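Local coordinates for DUF192 domain-containing protein (Novosphingobium aromaticivorans, PDB 3M7A), which is of unknown function but belongs to the DUF192 (COG1430) family and is probably made with a signal sequence for export, at residues 36-42 with 60-66; 86-90 with 112-118. All coordinates share one frame; numbering follows the deposited sequence.

Interaction 1. Residues 36-42 with 60-66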
ATOM      1  N   PHE A  36      -1.818   0.446  -8.901  1.00  6.19           N
ATOM      2  CA  PHE A  36      -2.196   1.516  -7.983  1.00  5.42           C
ATOM      3  C   PHE A  36      -1.270   2.704  -8.183  1.00  5.48           C
ATOM      4  O   PHE A  36      -0.066   2.551  -8.046  1.00  7.53           O
ATOM      5  CB  PHE A  36      -2.156   1.030  -6.539  1.00  6.26           C
ATOM      6  CG  PHE A  36      -3.003  -0.175  -6.309  1.00  5.47           C
ATOM      7  CD1 PHE A  36      -4.359  -0.048  -6.079  1.00  6.48           C
ATOM      8  CD2 PHE A  36      -2.473  -1.458  -6.372  1.00  5.71           C
ATOM      9  CE1 PHE A  36      -5.169  -1.159  -5.881  1.00  6.99           C
ATOM     10  CE2 PHE A  36      -3.266  -2.582  -6.197  1.00  7.78           C
ATOM     11  CZ  PHE A  36      -4.612  -2.436  -5.935  1.00  8.27           C
ATOM     12  N   ARG A  37      -1.827   3.886  -8.416  1.00  5.49           N
ATOM     13  CA  ARG A  37      -1.048   5.115  -8.394  1.00  5.48           C
ATOM     14  C   ARG A  37      -0.863   5.498  -6.921  1.00  5.34           C
ATOM     15  O   ARG A  37      -1.831   5.875  -6.261  1.00  5.20           O
ATOM     16  CB  ARG A  37      -1.777   6.242  -9.133  1.00  7.64           C
ATOM     17  CG  ARG A  37      -2.094   6.021 -10.578  1.00 10.64           C
ATOM     18  CD  ARG A  37      -0.909   6.025 -11.417  1.00 13.67           C
ATOM     19  NE  ARG A  37      -0.154   7.282 -11.367  1.00 11.70           N
ATOM     20  CZ  ARG A  37       0.962   7.509 -12.054  1.00 11.48           C
ATOM     21  NH1 ARG A  37       1.482   6.546 -12.837  1.00 12.04           N
ATOM     22  NH2 ARG A  37       1.597   8.682 -11.918  1.00 12.78           N
ATOM     23  N   SER A  38       0.361   5.372  -6.432  1.00  5.14           N
ATOM     24  CA  SER A  38       0.614   5.384  -5.003  1.00  5.43           C
ATOM     25  C   SER A  38       1.517   6.522  -4.562  1.00  4.80           C
ATOM     26  O   SER A  38       2.600   6.697  -5.081  1.00  5.20           O
ATOM     27  CB  SER A  38       1.244   4.042  -4.616  1.00  5.13           C
ATOM     28  OG  SER A  38       0.399   2.972  -4.960  1.00  7.34           O
ATOM     29  N   GLU A  39       1.070   7.266  -3.565  1.00  5.02           N
ATOM     30  CA  GLU A  39       1.950   8.211  -2.879  1.00  4.63           C
ATOM     31  C   GLU A  39       3.096   7.442  -2.231  1.00  4.25           C
ATOM     32  O   GLU A  39       2.844   6.409  -1.590  1.00  5.36           O
ATOM     33  CB  GLU A  39       1.168   8.929  -1.794  1.00  4.32           C
ATOM     34  CG  GLU A  39       0.233  10.012  -2.336  1.00  5.45           C
ATOM     35  CD  GLU A  39      -0.699  10.481  -1.242  1.00  5.11           C
ATOM     36  OE1 GLU A  39      -0.291  11.398  -0.499  1.00  6.51           O
ATOM     37  OE2 GLU A  39      -1.797   9.882  -1.052  1.00  6.96           O
ATOM     38  N   LEU A  40       4.311   7.982  -2.302  1.00  4.83           N
ATOM     39  CA  LEU A  40       5.495   7.313  -1.793  0.50  5.20           C
ATOM     40  C   LEU A  40       5.902   7.952  -0.472  1.00  5.58           C
ATOM     41  O   LEU A  40       6.327   9.115  -0.431  1.00  5.60           O
ATOM     42  CB  LEU A  40       6.617   7.419  -2.833  0.50  5.60           C
ATOM     43  CG  LEU A  40       7.846   6.532  -2.660  0.50  6.10           C
ATOM     44  CD1 LEU A  40       8.766   6.700  -3.879  0.50  7.32           C
ATOM     45  CD2 LEU A  40       8.590   6.852  -1.370  0.50  6.11           C
ATOM     46  N   ALA A  41       5.750   7.184   0.594  1.00  5.28           N
ATOM     47  CA  ALA A  41       6.180   7.608   1.926  1.00  5.16           C
ATOM     48  C   ALA A  41       7.489   6.905   2.216  1.00  5.99           C
ATOM     49  O   ALA A  41       7.556   5.674   2.227  1.00  6.33           O
ATOM     50  CB  ALA A  41       5.134   7.206   2.961  1.00  6.10           C
ATOM     51  N   ARG A  42       8.531   7.696   2.448  1.00  5.96           N
ATOM     52  CA  ARG A  42       9.860   7.133   2.671  1.00  7.29           C
ATOM     53  C   ARG A  42      10.448   7.390   4.052  1.00  6.14           C
ATOM     54  O   ARG A  42      10.954   6.475   4.696  1.00  7.02           O
ATOM     55  CB  ARG A  42      10.848   7.639   1.640  1.00  9.39           C
ATOM     56  CG  ARG A  42      11.986   6.713   1.529  1.00 16.02           C
ATOM     57  CD  ARG A  42      12.945   7.053   0.502  1.00 17.75           C
ATOM     58  NE  ARG A  42      12.578   6.842  -0.902  1.00 14.08           N
ATOM     59  CZ  ARG A  42      12.777   5.735  -1.629  1.00 11.95           C
ATOM     60  NH1 ARG A  42      13.201   4.597  -1.086  1.00 12.45           N
ATOM     61  NH2 ARG A  42      12.562   5.786  -2.924  1.00 15.57           N
ATOM     62  N   GLU A  60      -8.071   2.975  -7.535  1.00  7.76           N
ATOM     63  CA  GLU A  60      -6.931   3.077  -8.427  0.50  8.95           C
ATOM     64  C   GLU A  60      -5.694   3.663  -7.755  1.00  7.26           C
ATOM     65  O   GLU A  60      -4.664   3.842  -8.407  1.00  7.94           O
ATOM     66  CB  GLU A  60      -7.339   3.951  -9.646  0.50 11.12           C
ATOM     67  CG  GLU A  60      -7.364   5.496  -9.467  0.50 14.21           C
ATOM     68  CD  GLU A  60      -8.602   6.059  -8.765  0.50  9.00           C
ATOM     69  OE1 GLU A  60      -9.521   5.322  -8.399  0.50 10.35           O
ATOM     70  OE2 GLU A  60      -8.650   7.303  -8.614  0.50 18.93           O
ATOM     71  N   GLU A  61      -5.849   4.073  -6.497  1.00  6.95           N
ATOM     72  CA  GLU A  61      -4.822   4.783  -5.734  1.00  6.74           C
ATOM     73  C   GLU A  61      -4.370   3.963  -4.529  1.00  5.77           C
ATOM     74  O   GLU A  61      -5.013   3.014  -4.120  1.00  8.36           O
ATOM     75  CB  GLU A  61      -5.372   6.144  -5.265  1.00  7.04           C
ATOM     76  CG  GLU A  61      -5.793   7.059  -6.398  1.00 10.26           C
ATOM     77  CD  GLU A  61      -6.347   8.376  -5.909  1.00 11.39           C
ATOM     78  OE1 GLU A  61      -7.094   8.401  -4.905  1.00 14.11           O
ATOM     79  OE2 GLU A  61      -6.032   9.406  -6.531  1.00 21.52           O
ATOM     80  N   GLY A  62      -3.247   4.365  -3.955  1.00  6.15           N
ATOM     81  CA  GLY A  62      -2.763   3.771  -2.738  1.00  5.17           C
ATOM     82  C   GLY A  62      -1.697   4.641  -2.114  1.00  4.62           C
ATOM     83  O   GLY A  62      -1.447   5.759  -2.552  1.00  5.42           O
HETATM   84  N   MSE A  63      -1.066   4.107  -1.076  1.00  4.50           N
HETATM   85  CA  MSE A  63       0.153   4.700  -0.535  1.00  4.29           C
HETATM   86  C   MSE A  63       1.157   3.559  -0.375  1.00  4.17           C
HETATM   87  O   MSE A  63       0.820   2.515   0.191  1.00  4.91           O
HETATM   88  CB  MSE A  63      -0.060   5.407   0.794  1.00  4.72           C
HETATM   89  CG  MSE A  63       1.201   6.069   1.355  1.00  5.27           C
HETATM   90 SE   MSE A  63       0.933   7.194   2.870  0.75  6.96          SE
HETATM   91  CE  MSE A  63       0.329   8.790   1.928  1.00  6.89           C
ATOM     92  N   ILE A  64       2.368   3.771  -0.875  1.00  4.21           N
ATOM     93  CA  ILE A  64       3.456   2.809  -0.777  0.50  5.20           C
ATOM     94  C   ILE A  64       4.501   3.375   0.201  1.00  4.92           C
ATOM     95  O   ILE A  64       4.926   4.526   0.078  1.00  6.09           O
ATOM     96  CB  ILE A  64       4.046   2.467  -2.191  0.50  5.31           C
ATOM     97  CG1 ILE A  64       5.123   1.369  -2.116  0.50  8.06           C
ATOM     98  CG2 ILE A  64       4.603   3.682  -2.898  0.50  6.57           C
ATOM     99  CD1 ILE A  64       4.586  -0.013  -1.948  0.50  9.83           C
ATOM    100  N   PHE A  65       4.887   2.550   1.160  1.00  4.37           N
ATOM    101  CA  PHE A  65       5.813   2.866   2.221  1.00  4.16           C
ATOM    102  C   PHE A  65       7.079   2.068   1.929  1.00  4.96           C
ATOM    103  O   PHE A  65       7.036   0.845   1.925  1.00  6.27           O
ATOM    104  CB  PHE A  65       5.247   2.439   3.574  1.00  5.26           C
ATOM    105  CG  PHE A  65       3.926   3.096   3.980  1.00  4.70           C
ATOM    106  CD1 PHE A  65       2.755   2.813   3.317  1.00  5.60           C
ATOM    107  CD2 PHE A  65       3.867   3.929   5.087  1.00  5.25           C
ATOM    108  CE1 PHE A  65       1.574   3.396   3.724  1.00  5.81           C
ATOM    109  CE2 PHE A  65       2.680   4.506   5.495  1.00  6.71           C
ATOM    110  CZ  PHE A  65       1.526   4.234   4.819  1.00  5.61           C
ATOM    111  N   LEU A  66       8.194   2.736   1.627  1.00  5.40           N
ATOM    112  CA  LEU A  66       9.433   2.071   1.204  1.00  6.42           C
ATOM    113  C   LEU A  66      10.423   2.174   2.341  1.00  6.68           C
ATOM    114  O   LEU A  66      10.706   3.272   2.840  1.00  7.97           O
ATOM    115  CB  LEU A  66      10.012   2.675  -0.068  1.00  7.08           C
ATOM    116  CG  LEU A  66       9.185   2.488  -1.322  1.00  8.51           C
ATOM    117  CD1 LEU A  66       9.960   3.087  -2.524  1.00 10.21           C
ATOM    118  CD2 LEU A  66       8.774   1.008  -1.548  1.00  8.60           C
TER
HETATM  119  O   HOH W   1      -2.860   8.244  -2.817  1.00  7.64           O
HETATM  120  O   HOH W   2      13.267   3.891   1.957  1.00 22.37           O

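Interaction 2. Residues 86-90 with 112-118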
ATOM      1  N   ILE A  86      -3.903  -3.316   4.466  1.00  4.70           N
ATOM      2  CA  ILE A  86      -2.480  -3.045   4.641  1.00  4.45           C
ATOM      3  C   ILE A  86      -1.701  -4.287   4.193  1.00  4.02           C
ATOM      4  O   ILE A  86      -1.754  -5.333   4.826  1.00  5.76           O
ATOM      5  CB  ILE A  86      -2.138  -2.634   6.081  1.00  5.47           C
ATOM      6  CG1 ILE A  86      -3.069  -1.493   6.559  1.00  7.60           C
ATOM      7  CG2 ILE A  86      -0.679  -2.177   6.192  1.00  6.60           C
ATOM      8  CD1 ILE A  86      -2.731  -0.930   7.956  1.00 10.62           C
ATOM      9  N   ILE A  87      -0.993  -4.137   3.073  1.00  4.96           N
ATOM     10  CA  ILE A  87      -0.327  -5.242   2.409  1.00  5.24           C
ATOM     11  C   ILE A  87       1.164  -5.142   2.683  1.00  4.47           C
ATOM     12  O   ILE A  87       1.823  -4.194   2.264  1.00  4.75           O
ATOM     13  CB  ILE A  87      -0.610  -5.156   0.884  1.00  5.53           C
ATOM     14  CG1 ILE A  87      -2.120  -5.181   0.578  1.00  6.77           C
ATOM     15  CG2 ILE A  87       0.167  -6.241   0.132  1.00  6.27           C
ATOM     16  CD1 ILE A  87      -2.501  -4.736  -0.830  1.00  7.80           C
ATOM     17  N   PHE A  88       1.693  -6.100   3.433  1.00  4.39           N
ATOM     18  CA  PHE A  88       3.090  -6.063   3.872  1.00  4.63           C
ATOM     19  C   PHE A  88       3.945  -6.891   2.898  1.00  4.87           C
ATOM     20  O   PHE A  88       3.610  -8.051   2.596  1.00  6.23           O
ATOM     21  CB  PHE A  88       3.218  -6.663   5.261  1.00  5.32           C
ATOM     22  CG  PHE A  88       2.455  -5.935   6.327  1.00  5.51           C
ATOM     23  CD1 PHE A  88       2.999  -4.843   6.985  1.00  7.29           C
ATOM     24  CD2 PHE A  88       1.196  -6.344   6.711  1.00  7.46           C
ATOM     25  CE1 PHE A  88       2.319  -4.209   8.000  1.00  9.21           C
ATOM     26  CE2 PHE A  88       0.492  -5.678   7.720  1.00  6.93           C
ATOM     27  CZ  PHE A  88       1.063  -4.625   8.368  1.00  7.41           C
ATOM     28  N   VAL A  89       5.030  -6.284   2.432  1.00  5.57           N
ATOM     29  CA  VAL A  89       5.859  -6.848   1.379  1.00  5.72           C
ATOM     30  C   VAL A  89       7.257  -7.173   1.949  1.00  5.05           C
ATOM     31  O   VAL A  89       7.901  -6.323   2.583  1.00  5.59           O
ATOM     32  CB  VAL A  89       5.964  -5.864   0.201  1.00  5.35           C
ATOM     33  CG1 VAL A  89       6.868  -6.449  -0.895  1.00  6.36           C
ATOM     34  CG2 VAL A  89       4.590  -5.483  -0.331  1.00  6.47           C
ATOM     35  N   GLY A  90       7.694  -8.412   1.729  1.00  5.62           N
ATOM     36  CA  GLY A  90       8.999  -8.869   2.159  1.00  6.11           C
ATOM     37  C   GLY A  90      10.144  -8.544   1.223  1.00  6.59           C
ATOM     38  O   GLY A  90       9.990  -7.819   0.234  1.00  6.65           O
ATOM     39  N   ALA A 112       3.438  -6.674  10.620  1.00  6.78           N
ATOM     40  CA  ALA A 112       3.948  -7.449   9.502  1.00  6.52           C
ATOM     41  C   ALA A 112       4.374  -8.823   9.998  1.00  6.80           C
ATOM     42  O   ALA A 112       4.720  -9.002  11.167  1.00  8.22           O
ATOM     43  CB  ALA A 112       5.166  -6.729   8.853  1.00  8.80           C
ATOM     44  N   ALA A 113       4.456  -9.773   9.060  1.00  7.95           N
ATOM     45  CA  ALA A 113       4.914 -11.113   9.380  1.00  8.20           C
ATOM     46  C   ALA A 113       6.394 -11.166   9.700  1.00  8.15           C
ATOM     47  O   ALA A 113       6.847 -12.146  10.258  1.00  9.43           O
ATOM     48  CB  ALA A 113       4.636 -12.029   8.196  1.00  9.16           C
ATOM     49  N   GLY A 114       7.155 -10.141   9.335  1.00  8.73           N
ATOM     50  CA  GLY A 114       8.602 -10.137   9.494  1.00  8.64           C
ATOM     51  C   GLY A 114       9.210  -8.895   8.887  1.00  8.60           C
ATOM     52  O   GLY A 114       8.480  -7.950   8.560  1.00  7.76           O
ATOM     53  N   PRO A 115      10.541  -8.895   8.668  1.00  8.69           N
ATOM     54  CA  PRO A 115      11.216  -7.778   8.006  1.00  6.98           C
ATOM     55  C   PRO A 115      10.434  -7.316   6.783  1.00  7.04           C
ATOM     56  O   PRO A 115      10.066  -8.112   5.931  1.00  7.11           O
ATOM     57  CB  PRO A 115      12.592  -8.355   7.676  1.00  8.28           C
ATOM     58  CG  PRO A 115      12.839  -9.344   8.786  1.00  9.45           C
ATOM     59  CD  PRO A 115      11.484  -9.956   9.088  1.00  9.20           C
ATOM     60  N   THR A 116      10.171  -6.023   6.767  1.00  6.85           N
ATOM     61  CA  THR A 116       9.227  -5.433   5.828  1.00  6.22           C
ATOM     62  C   THR A 116       9.963  -4.451   4.906  1.00  5.83           C
ATOM     63  O   THR A 116      10.431  -3.393   5.360  1.00  6.52           O
ATOM     64  CB  THR A 116       8.143  -4.677   6.583  1.00  6.88           C
ATOM     65  OG1 THR A 116       7.573  -5.531   7.579  1.00  6.92           O
ATOM     66  CG2 THR A 116       7.045  -4.189   5.650  1.00  8.99           C
ATOM     67  N   LEU A 117      10.099  -4.819   3.630  1.00  5.53           N
ATOM     68  CA  LEU A 117      10.704  -3.964   2.613  1.00  5.77           C
ATOM     69  C   LEU A 117       9.761  -2.836   2.193  1.00  5.28           C
ATOM     70  O   LEU A 117      10.207  -1.726   1.907  1.00  5.63           O
ATOM     71  CB  LEU A 117      11.104  -4.839   1.416  1.00  6.01           C
ATOM     72  CG  LEU A 117      11.719  -4.073   0.248  1.00  6.54           C
ATOM     73  CD1 LEU A 117      13.054  -3.416   0.638  1.00  9.27           C
ATOM     74  CD2 LEU A 117      11.930  -5.026  -0.927  1.00  9.10           C
ATOM     75  N   ALA A 118       8.471  -3.138   2.086  1.00  4.88           N
ATOM     76  CA  ALA A 118       7.487  -2.149   1.651  1.00  5.07           C
ATOM     77  C   ALA A 118       6.131  -2.486   2.241  1.00  4.57           C
ATOM     78  O   ALA A 118       5.876  -3.615   2.630  1.00  4.83           O
ATOM     79  CB  ALA A 118       7.416  -2.101   0.111  1.00  5.17           C
TER

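Interaction 1. Residues 36-42 with 60-66
Arg37 to Ala41 pair with Glu61 to Phe65 as parallel neighbouring strands, the two strands of a beta-alpha-beta unit whose connection carries helix 44-49. Six backbone hydrogen bonds alternate along the pair, from Arg37 N to Glu60 O (2.8 Å) at one end to Leu66 N to Ala41 O (3.1 Å) at the other. Ser38, Leu40 and Ile64 occupy one face, where Ile64 CG2 lies 3.8 Å from Ser38 CB. On the face of Glu39, Ala41 and Phe65, the selenomethionine Met63 leaves its backbone with CG anti to N (chi1 -178°) and bends at its last torsion (-81°). This sets the Met63 methyl CE against the Glu39 carboxylate, 3.6 Å from OE1, and Met63 SE 4.2 Å from Ala41 CB. Glu39 OE1 also takes a salt bridge from Arg54 and a hydrogen bond with Ser18, while OE2 accepts from a water (2.6 Å) that donates to Gly62 O as well. Near the carboxy ends, Leu66 CD1 sits over one face of the Arg42 guanidinium, 3.8 Å from NH2, and a second water in the guanidinium plane links NH1 to Leu66 O. Polar partners on both oxygens probably fix the rotation of the buried Glu39 carboxylate beside an apolar methyl.

Interaction 2. Residues 86-90 with 112-118
Phe88 lays its ring against Ala112, and the contact builds up from the root of the side chain outward. CB of Phe88 is already 4.1 Å from the Ala112 methyl. With CG anti to the carbonyl carbon (chi1 -62°), the ring turns one face to that residue, whose CA stands above the ring centre, 3.7 Å from the plane. Phe88 CD1 makes the tightest approach of the ring, 3.4 Å from Ala112 CB. Farther out, Phe88 CE1 lies 3.8 Å from the backbone N of Ala112, and CZ is nearest to that same N, so methyl, CA and N are spread along the ring from its base toward its tip. Thr116 CG2 comes from another direction, near the ring plane at the CD1 edge. With a leucine in place of Phe88 the flat face beneath Ala112 CA and N would be lost, which would probably open a gap against Ala112 and leave Thr116 CG2 without its ring edge. One residue on, strand 84-89 meets the start of strand 118-123 in a classic beta bulge: Leu117 and Ala118 both face Val89. Val89 N donates to Ala118 O (2.8 Å), and Val89 O accepts from Leu117 N (2.9 Å). The same Val89 O also takes Ala118 N, at a longer 3.3 Å. Val89 and Ala118 bring their CB atoms together on the same face of the sheet. Leu117, displaced by the bulge, instead rests its CB and CD2 against Gly90 O. Between Ala112 and the bulge the chain turns a corner at Ala113 and Gly114, and Thr116 OG1 braces it by donating to Gly114 O (2.8 Å) while also bonding to Ala73 N, in the strand that pairs with 110-112.

Overall arrangement
From the N terminus, after helix 6-9 and strands 13-14 and 21-29, the chain enters strand 32-41, passes helix 44-49 and returns as strand 61-66, where interaction 1 closes the beta-alpha-beta unit. Interaction 2 opens only afterwards: strand 84-89 leads through strands 95-102 and 110-112 before residues 112-118 come back to it. The two closures therefore follow in series, neither nested nor crossed, with centres about 14 Å apart. Strand 118-123 joins them in one mixed sheet, pairing with 61-66 on one edge and 84-89 on the other. Ala118 marks the junction, its CB packing 3.5 Å from Phe65 O and 3.8 Å from Leu66 CD2. Strand 110-112 meanwhile pairs with 72-75 in a separate two-stranded sheet.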